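Local coordinates for De novo designed protein Foldit4 (Synthetic construct, PDB 6WI5), which is of unknown function but was designed de novo as a compact alpha/beta fold in which two helices pack on a four-stranded antiparallel sheet, at residues R19-I24 / V39-R44; E72-K75 / E81-V84; E15-L20 / V48-R53. All coordinates share one frame; numbering follows the deposited sequence.

Contact 1: R19-I24 / V39-R44; sequences RLIKRI and VETRKR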
loop_
_atom_site.group_PDB
_atom_site.type_symbol
_atom_site.label_atom_id
_atom_site.label_comp_id
_atom_site.label_asym_id
_atom_site.label_seq_id
_atom_site.Cartn_x
_atom_site.Cartn_y
_atom_site.Cartn_z
ATOM N N ARG A 19 8.095 8.521 -5.560
ATOM C CA ARG A 19 7.349 9.317 -4.590
ATOM C C ARG A 19 6.221 8.510 -3.962
ATOM O O ARG A 19 5.933 8.656 -2.768
ATOM C CB ARG A 19 6.794 10.578 -5.251
ATOM C CG ARG A 19 7.651 11.815 -5.052
ATOM C CD ARG A 19 6.796 12.995 -4.617
ATOM N NE ARG A 19 5.758 13.310 -5.595
ATOM C CZ ARG A 19 4.783 14.189 -5.390
ATOM N NH1 ARG A 19 4.705 14.839 -4.238
ATOM N NH2 ARG A 19 3.881 14.414 -6.336
ATOM N N LEU A 20 5.570 7.654 -4.750
ATOM C CA LEU A 20 4.472 6.848 -4.226
ATOM C C LEU A 20 4.961 5.886 -3.152
ATOM O O LEU A 20 4.355 5.776 -2.079
ATOM C CB LEU A 20 3.793 6.088 -5.366
ATOM C CG LEU A 20 2.667 5.136 -4.960
ATOM C CD1 LEU A 20 1.540 5.896 -4.281
ATOM C CD2 LEU A 20 2.152 4.369 -6.168
ATOM N N ILE A 21 6.061 5.180 -3.421
ATOM C CA ILE A 21 6.600 4.240 -2.441
ATOM C C ILE A 21 7.073 4.977 -1.196
ATOM O O ILE A 21 6.865 4.517 -0.067
ATOM C CB ILE A 21 7.730 3.406 -3.070
ATOM C CG1 ILE A 21 7.166 2.466 -4.136
ATOM C CG2 ILE A 21 8.486 2.628 -2.002
ATOM C CD1 ILE A 21 8.215 1.606 -4.796
ATOM N N LYS A 22 7.715 6.133 -1.378
ATOM C CA LYS A 22 8.186 6.905 -0.232
ATOM C C LYS A 22 7.024 7.346 0.647
ATOM O O LYS A 22 7.099 7.257 1.878
ATOM C CB LYS A 22 8.988 8.116 -0.708
ATOM C CG LYS A 22 9.558 8.965 0.417
ATOM C CD LYS A 22 10.273 10.195 -0.124
ATOM C CE LYS A 22 10.858 11.029 1.005
ATOM N NZ LYS A 22 11.527 12.261 0.502
ATOM N N ARG A 23 5.934 7.814 0.032
ATOM C CA ARG A 23 4.783 8.267 0.806
ATOM C C ARG A 23 4.131 7.115 1.563
ATOM O O ARG A 23 3.702 7.284 2.709
ATOM C CB ARG A 23 3.770 8.944 -0.116
ATOM C CG ARG A 23 2.521 9.443 0.591
ATOM C CD ARG A 23 2.760 10.778 1.277
ATOM N NE ARG A 23 3.100 11.825 0.318
ATOM C CZ ARG A 23 2.212 12.474 -0.428
ATOM N NH1 ARG A 23 0.921 12.182 -0.334
ATOM N NH2 ARG A 23 2.615 13.413 -1.273
ATOM N N ILE A 24 4.048 5.938 0.938
ATOM C CA ILE A 24 3.412 4.796 1.585
ATOM C C ILE A 24 4.247 4.313 2.763
ATOM O O ILE A 24 3.714 4.014 3.840
ATOM C CB ILE A 24 3.166 3.671 0.563
ATOM C CG1 ILE A 24 2.165 4.125 -0.497
ATOM C CG2 ILE A 24 2.661 2.416 1.257
ATOM C CD1 ILE A 24 1.888 3.083 -1.554
ATOM N N VAL A 39 7.350 -4.017 -0.119
ATOM C CA VAL A 39 6.971 -3.299 -1.328
ATOM C C VAL A 39 7.638 -3.963 -2.524
ATOM O O VAL A 39 8.828 -4.294 -2.477
ATOM C CB VAL A 39 7.355 -1.807 -1.243
ATOM C CG1 VAL A 39 6.988 -1.085 -2.529
ATOM C CG2 VAL A 39 6.676 -1.152 -0.051
ATOM N N GLU A 40 6.869 -4.154 -3.595
ATOM C CA GLU A 40 7.366 -4.776 -4.815
ATOM C C GLU A 40 6.832 -4.022 -6.024
ATOM O O GLU A 40 5.637 -3.720 -6.095
ATOM C CB GLU A 40 6.957 -6.254 -4.893
ATOM C CG GLU A 40 7.267 -6.918 -6.228
ATOM C CD GLU A 40 6.768 -8.348 -6.301
ATOM O OE1 GLU A 40 7.028 -9.122 -5.355
ATOM O OE2 GLU A 40 6.107 -8.697 -7.301
ATOM N N THR A 41 7.721 -3.700 -6.958
ATOM C CA THR A 41 7.351 -3.035 -8.198
ATOM C C THR A 41 7.387 -4.036 -9.342
ATOM O O THR A 41 8.315 -4.843 -9.447
ATOM C CB THR A 41 8.286 -1.863 -8.507
ATOM O OG1 THR A 41 9.622 -2.347 -8.685
ATOM C CG2 THR A 41 8.265 -0.855 -7.375
ATOM N N ARG A 42 6.368 -3.982 -10.194
ATOM C CA ARG A 42 6.261 -4.861 -11.353
ATOM C C ARG A 42 6.024 -4.019 -12.598
ATOM O O ARG A 42 5.103 -3.199 -12.629
ATOM C CB ARG A 42 5.129 -5.877 -11.179
ATOM C CG ARG A 42 5.286 -6.800 -9.980
ATOM C CD ARG A 42 4.190 -7.853 -9.959
ATOM N NE ARG A 42 4.233 -8.672 -8.751
ATOM C CZ ARG A 42 3.416 -9.692 -8.514
ATOM N NH1 ARG A 42 2.492 -10.023 -9.405
ATOM N NH2 ARG A 42 3.523 -10.383 -7.387
ATOM N N LYS A 43 6.852 -4.226 -13.620
ATOM C CA LYS A 43 6.758 -3.476 -14.867
ATOM C C LYS A 43 6.416 -4.425 -16.004
ATOM O O LYS A 43 7.191 -5.340 -16.307
ATOM C CB LYS A 43 8.062 -2.735 -15.167
ATOM C CG LYS A 43 8.396 -1.650 -14.167
ATOM C CD LYS A 43 9.623 -0.866 -14.600
ATOM N N ARG A 44 5.262 -4.208 -16.631
ATOM C CA ARG A 44 4.866 -4.927 -17.835
ATOM C C ARG A 44 4.464 -3.919 -18.899
ATOM O O ARG A 44 3.587 -3.082 -18.656
ATOM C CB ARG A 44 3.694 -5.877 -17.579
ATOM C CG ARG A 44 3.842 -6.808 -16.400
ATOM C CD ARG A 44 2.539 -7.562 -16.204
ATOM N NE ARG A 44 2.401 -8.115 -14.862
ATOM C CZ ARG A 44 2.039 -7.410 -13.795
ATOM N NH1 ARG A 44 1.790 -6.110 -13.904
ATOM N NH2 ARG A 44 1.932 -8.004 -12.616
#
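Ile21 of helix 17-31 reaches Val39 and Thr41 of strand 36-44, an outermost strand of the sheet, in what the strand order and two packed helices make a ferredoxin-like fold. The example illustrates how an edge strand is met by one branched side chain of a helix that also touches it through Leu25 and Val17. Before it, Leu20 belongs to the interior, where it packs on Ile73 and Leu76 of helix 59-76. Ile21 itself points at the strand. Its CG1 is anti to the carbonyl carbon (chi1 -68°), and the branch runs on fully extended (chi2 -180°), which carries CD1 out over the strand. There Ile21 CD1 lies 3.7 Å from Val39 CG1, the two side chains meeting at a slant. Ile21 CD1 also comes 3.6 Å from Thr41 CG2, the two side chains set nearly perpendicular, although Thr41 is modelled in two conformers, which leaves this touch less certain. Cutting the isoleucine back to an alanine here would probably leave Val39 CG1 without the three carbons that lie against it and open a gap between helix and edge strand. Further along, Arg23 turns to the other helix, where NH1 forms a salt bridge with Glu72 OE1, and Ile24 is directed inward to Val52 and Ile9. On the strand, Glu40 points away from the helix and pairs in a salt bridge with Arg42, whose modelled bond is doubtfully short. Both branches of Ile21 rest on the same valine methyl: Val39 CG1 is 3.9 Å from Ile21 CG1 and 4.0 Å from Ile21 CG2.

Contact 2: E72-K75 / E81-V84; sequences EIKK and EVEV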
loop_
_atom_site.group_PDB
_atom_site.type_symbol
_atom_site.label_atom_id
_atom_site.label_comp_id
_atom_site.label_asym_id
_atom_site.label_seq_id
_atom_site.Cartn_x
_atom_site.Cartn_y
_atom_site.Cartn_z
ATOM N N GLU A 72 -3.451 8.936 0.692
ATOM C CA GLU A 72 -2.187 9.454 0.178
ATOM C C GLU A 72 -1.973 9.059 -1.277
ATOM O O GLU A 72 -1.382 9.825 -2.046
ATOM C CB GLU A 72 -1.024 8.963 1.041
ATOM C CG GLU A 72 -1.078 9.440 2.483
ATOM C CD GLU A 72 -0.981 10.951 2.609
ATOM O OE1 GLU A 72 -0.400 11.594 1.709
ATOM O OE2 GLU A 72 -1.489 11.495 3.612
ATOM N N ILE A 73 -2.440 7.870 -1.669
ATOM C CA ILE A 73 -2.362 7.465 -3.069
ATOM C C ILE A 73 -3.199 8.396 -3.937
ATOM O O ILE A 73 -2.773 8.807 -5.024
ATOM C CB ILE A 73 -2.804 5.999 -3.225
ATOM C CG1 ILE A 73 -1.804 5.057 -2.550
ATOM C CG2 ILE A 73 -2.968 5.641 -4.691
ATOM C CD1 ILE A 73 -2.273 3.620 -2.492
ATOM N N LYS A 74 -4.395 8.754 -3.466
ATOM C CA LYS A 74 -5.279 9.601 -4.256
ATOM C C LYS A 74 -4.741 11.021 -4.377
ATOM O O LYS A 74 -4.965 11.680 -5.400
ATOM C CB LYS A 74 -6.678 9.613 -3.641
ATOM C CG LYS A 74 -7.798 9.715 -4.660
ATOM C CD LYS A 74 -7.823 8.490 -5.560
ATOM C CE LYS A 74 -8.047 7.220 -4.752
ATOM N NZ LYS A 74 -8.009 5.998 -5.604
ATOM N N LYS A 75 -4.031 11.507 -3.356
ATOM C CA LYS A 75 -3.444 12.841 -3.437
ATOM C C LYS A 75 -2.315 12.897 -4.459
ATOM O O LYS A 75 -2.124 13.928 -5.112
ATOM C CB LYS A 75 -2.940 13.278 -2.062
ATOM N N GLU A 81 -5.570 3.430 -10.045
ATOM C CA GLU A 81 -6.339 2.201 -9.895
ATOM C C GLU A 81 -5.719 1.386 -8.765
ATOM O O GLU A 81 -4.545 1.010 -8.841
ATOM C CB GLU A 81 -6.339 1.414 -11.204
ATOM C CG GLU A 81 -7.688 0.843 -11.608
ATOM C CD GLU A 81 -7.642 0.166 -12.967
ATOM O OE1 GLU A 81 -7.267 0.833 -13.956
ATOM O OE2 GLU A 81 -7.970 -1.037 -13.043
ATOM N N VAL A 82 -6.509 1.122 -7.726
ATOM C CA VAL A 82 -6.044 0.436 -6.528
ATOM C C VAL A 82 -6.943 -0.761 -6.260
ATOM O O VAL A 82 -8.172 -0.662 -6.355
ATOM C CB VAL A 82 -6.026 1.378 -5.304
ATOM C CG1 VAL A 82 -5.491 0.650 -4.083
ATOM C CG2 VAL A 82 -5.201 2.620 -5.598
ATOM N N GLU A 83 -6.330 -1.894 -5.927
ATOM C CA GLU A 83 -7.052 -3.090 -5.514
ATOM C C GLU A 83 -6.522 -3.519 -4.154
ATOM O O GLU A 83 -5.305 -3.597 -3.958
ATOM C CB GLU A 83 -6.890 -4.225 -6.530
ATOM C CG GLU A 83 -7.779 -5.432 -6.255
ATOM C CD GLU A 83 -7.513 -6.590 -7.200
ATOM O OE1 GLU A 83 -6.394 -7.143 -7.168
ATOM O OE2 GLU A 83 -8.424 -6.943 -7.979
ATOM N N VAL A 84 -7.430 -3.791 -3.220
ATOM C CA VAL A 84 -7.074 -4.126 -1.847
ATOM C C VAL A 84 -7.587 -5.524 -1.541
ATOM O O VAL A 84 -8.770 -5.816 -1.752
ATOM C CB VAL A 84 -7.648 -3.106 -0.847
ATOM C CG1 VAL A 84 -7.279 -3.495 0.578
ATOM C CG2 VAL A 84 -7.145 -1.707 -1.172
#
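Ile73 and Val82 reach toward each other tip to tip, methyl against methyl, between helix 59-76 and strand 81-87. The touch is made by the shorter branch of the isoleucine: Ile73 CG2 stands 3.9 Å from Val82 CG2. With chi1 at -67°, Ile73 sends CG2 anti to its backbone nitrogen and toward the valine, while CG1 goes off on the other branch; the side chain also packs on Ile9 of strand 3-11. On the strand side, the CG2 methyl of Val82 lies beside the backbone nitrogen and is the one that faces the helix, and the side chain also touches Ile7. Lys74 adds a looser cover. Its chain folds over instead of extending outward, with chi2 of 64° and a similar turn at the next bond, so that Lys74 NZ hangs 4.4 Å from Val82 CG2, a loose approach rather than close packing. Of the touching residues, Ile73 is buried and Lys74 exposed, as befits the margin of a core. Helix 59-76 leads from strand 47-56 to strand 81-87 with strand 3-11 lying between them, the split beta-alpha-beta crossover of ferredoxin-like folds.

Contact 3: E15-L20 / V48-R53; sequences EKVRRL and VEVHVR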
loop_
_atom_site.group_PDB
_atom_site.type_symbol
_atom_site.label_atom_id
_atom_site.label_comp_id
_atom_site.label_asym_id
_atom_site.label_seq_id
_atom_site.Cartn_x
_atom_site.Cartn_y
_atom_site.Cartn_z
ATOM N N GLU A 15 7.913 7.303 -13.616
ATOM C CA GLU A 15 8.562 8.416 -12.932
ATOM C C GLU A 15 7.913 8.747 -11.594
ATOM O O GLU A 15 8.568 9.344 -10.734
ATOM C CB GLU A 15 8.559 9.656 -13.829
ATOM N N LYS A 16 6.649 8.377 -11.396
ATOM C CA LYS A 16 5.938 8.675 -10.159
ATOM C C LYS A 16 6.033 7.559 -9.126
ATOM O O LYS A 16 5.441 7.684 -8.049
ATOM C CB LYS A 16 4.462 8.965 -10.456
ATOM C CG LYS A 16 4.223 10.188 -11.325
ATOM C CD LYS A 16 2.736 10.496 -11.438
ATOM C CE LYS A 16 2.498 11.804 -12.176
ATOM N NZ LYS A 16 1.055 12.170 -12.208
ATOM N N VAL A 17 6.764 6.482 -9.418
ATOM C CA VAL A 17 6.800 5.338 -8.512
ATOM C C VAL A 17 7.576 5.672 -7.243
ATOM O O VAL A 17 7.181 5.280 -6.138
ATOM C CB VAL A 17 7.391 4.113 -9.231
ATOM C CG1 VAL A 17 7.596 2.965 -8.256
ATOM C CG2 VAL A 17 6.487 3.693 -10.374
ATOM N N ARG A 18 8.687 6.399 -7.379
ATOM C CA ARG A 18 9.547 6.674 -6.231
ATOM C C ARG A 18 8.808 7.465 -5.158
ATOM O O ARG A 18 8.879 7.135 -3.968
ATOM C CB ARG A 18 10.799 7.421 -6.688
ATOM C CG ARG A 18 11.717 7.845 -5.557
ATOM C CD ARG A 18 12.833 8.734 -6.077
ATOM N NE ARG A 18 12.311 9.813 -6.910
ATOM C CZ ARG A 18 11.831 10.959 -6.436
ATOM N NH1 ARG A 18 11.805 11.179 -5.129
ATOM N NH2 ARG A 18 11.376 11.884 -7.270
ATOM N N ARG A 19 8.095 8.521 -5.560
ATOM C CA ARG A 19 7.349 9.317 -4.590
ATOM C C ARG A 19 6.221 8.510 -3.962
ATOM O O ARG A 19 5.933 8.656 -2.768
ATOM C CB ARG A 19 6.794 10.578 -5.251
ATOM C CG ARG A 19 7.651 11.815 -5.052
ATOM C CD ARG A 19 6.796 12.995 -4.617
ATOM N NE ARG A 19 5.758 13.310 -5.595
ATOM C CZ ARG A 19 4.783 14.189 -5.390
ATOM N NH1 ARG A 19 4.705 14.839 -4.238
ATOM N NH2 ARG A 19 3.881 14.414 -6.336
ATOM N N LEU A 20 5.570 7.654 -4.750
ATOM C CA LEU A 20 4.472 6.848 -4.226
ATOM C C LEU A 20 4.961 5.886 -3.152
ATOM O O LEU A 20 4.355 5.776 -2.079
ATOM C CB LEU A 20 3.793 6.088 -5.366
ATOM C CG LEU A 20 2.667 5.136 -4.960
ATOM C CD1 LEU A 20 1.540 5.896 -4.281
ATOM C CD2 LEU A 20 2.152 4.369 -6.168
ATOM N N VAL A 48 3.527 0.171 -14.751
ATOM C CA VAL A 48 4.121 -0.203 -13.474
ATOM C C VAL A 48 3.008 -0.509 -12.481
ATOM O O VAL A 48 2.048 0.259 -12.358
ATOM C CB VAL A 48 5.038 0.905 -12.926
ATOM C CG1 VAL A 48 5.640 0.474 -11.604
ATOM C CG2 VAL A 48 6.126 1.242 -13.931
ATOM N N GLU A 49 3.143 -1.630 -11.777
ATOM C CA GLU A 49 2.281 -1.979 -10.656
ATOM C C GLU A 49 3.105 -1.975 -9.376
ATOM O O GLU A 49 4.174 -2.592 -9.321
ATOM C CB GLU A 49 1.635 -3.352 -10.851
ATOM C CG GLU A 49 0.461 -3.379 -11.813
ATOM C CD GLU A 49 -0.252 -4.717 -11.805
ATOM O OE1 GLU A 49 0.266 -5.662 -11.173
ATOM O OE2 GLU A 49 -1.330 -4.824 -12.426
ATOM N N VAL A 50 2.610 -1.279 -8.356
ATOM C CA VAL A 50 3.234 -1.261 -7.038
ATOM C C VAL A 50 2.426 -2.161 -6.116
ATOM O O VAL A 50 1.218 -1.957 -5.941
ATOM C CB VAL A 50 3.320 0.167 -6.475
ATOM C CG1 VAL A 50 3.937 0.149 -5.085
ATOM C CG2 VAL A 50 4.125 1.059 -7.411
ATOM N N HIS A 51 3.085 -3.157 -5.535
ATOM C CA HIS A 51 2.447 -4.114 -4.638
ATOM C C HIS A 51 2.953 -3.873 -3.224
ATOM O O HIS A 51 4.164 -3.909 -2.980
ATOM C CB HIS A 51 2.731 -5.551 -5.074
ATOM C CG HIS A 51 2.100 -5.922 -6.380
ATOM N ND1 HIS A 51 1.067 -6.829 -6.476
ATOM C CD2 HIS A 51 2.351 -5.500 -7.642
ATOM C CE1 HIS A 51 0.712 -6.954 -7.744
ATOM N NE2 HIS A 51 1.474 -6.159 -8.470
ATOM N N VAL A 52 2.027 -3.629 -2.300
ATOM C CA VAL A 52 2.343 -3.393 -0.895
ATOM C C VAL A 52 1.657 -4.475 -0.075
ATOM O O VAL A 52 0.432 -4.631 -0.149
ATOM C CB VAL A 52 1.895 -1.999 -0.432
ATOM C CG1 VAL A 52 2.346 -1.745 0.998
ATOM C CG2 VAL A 52 2.428 -0.924 -1.369
ATOM N N ARG A 53 2.438 -5.217 0.703
ATOM C CA ARG A 53 1.909 -6.221 1.615
ATOM C C ARG A 53 2.197 -5.799 3.049
ATOM O O ARG A 53 3.343 -5.483 3.390
ATOM C CB ARG A 53 2.504 -7.602 1.334
ATOM C CG ARG A 53 1.866 -8.708 2.156
ATOM C CD ARG A 53 2.372 -10.079 1.747
ATOM N NE ARG A 53 3.816 -10.202 1.911
ATOM C CZ ARG A 53 4.415 -10.493 3.061
ATOM N NH1 ARG A 53 3.692 -10.686 4.155
ATOM N NH2 ARG A 53 5.736 -10.588 3.118
#
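Val17, near the start of helix 17-31, spreads its two methyls over two successive inward residues of strand 47-56. Its chi1 of 173° puts CG1 anti to the backbone nitrogen and CG2 beside it, and each goes to a different valine. Val17 CG2 sits 3.5 Å from Val48 CG1, the two side chains crossing at a slant, whereas Val17 CG1 lies 4.0 Å from Val50 CG2, the two side chains passing alongside in opposing senses. One turn on, Leu20 extends its CG anti to the backbone nitrogen, and Leu20 CD2 comes 4.0 Å from the same Val50 CG2, which thus receives both helix residues. This is the helix-on-sheet layer of a ferredoxin-like fold: strand 47-56 lies in the sheet between strands 36-44 and 3-11, and the four touching side chains are all buried. On the strand's other side Glu49 points away from the helix, and His51 NE2 donates a hydrogen bond of 3.0 Å to Glu49 OE1. The bond is moderately bent, with the donor arriving on the anti side of the carboxylate and 30° out of its plane. A salt bridge to Arg44 NH1 engages the same oxygen, Glu49 OE1.

In the fold
The three contacts show one helical layer meeting one sheet at different points. Contacts 1 and 3 nearly coincide, their centres about 2 Å apart: both use helix 17-31, and their adjacent strands are joined by probable backbone bonds, Arg42 O to Glu49 N and Glu40 O to His51 N. Contact 2, belonging to helix 59-76, has its centre about 12 Å from that of contact 1 and about 10 Å from that of contact 3, yet it is tied to both. Leu20 CD1 packs 3.9 Å from Ile73 CG1, and the polar tie between contacts 1 and 2 spans 2.5 Å from Arg23 NH1 to Glu72 OE1. No active site or ligand is known here, and the contacts concern the designed core and its margins.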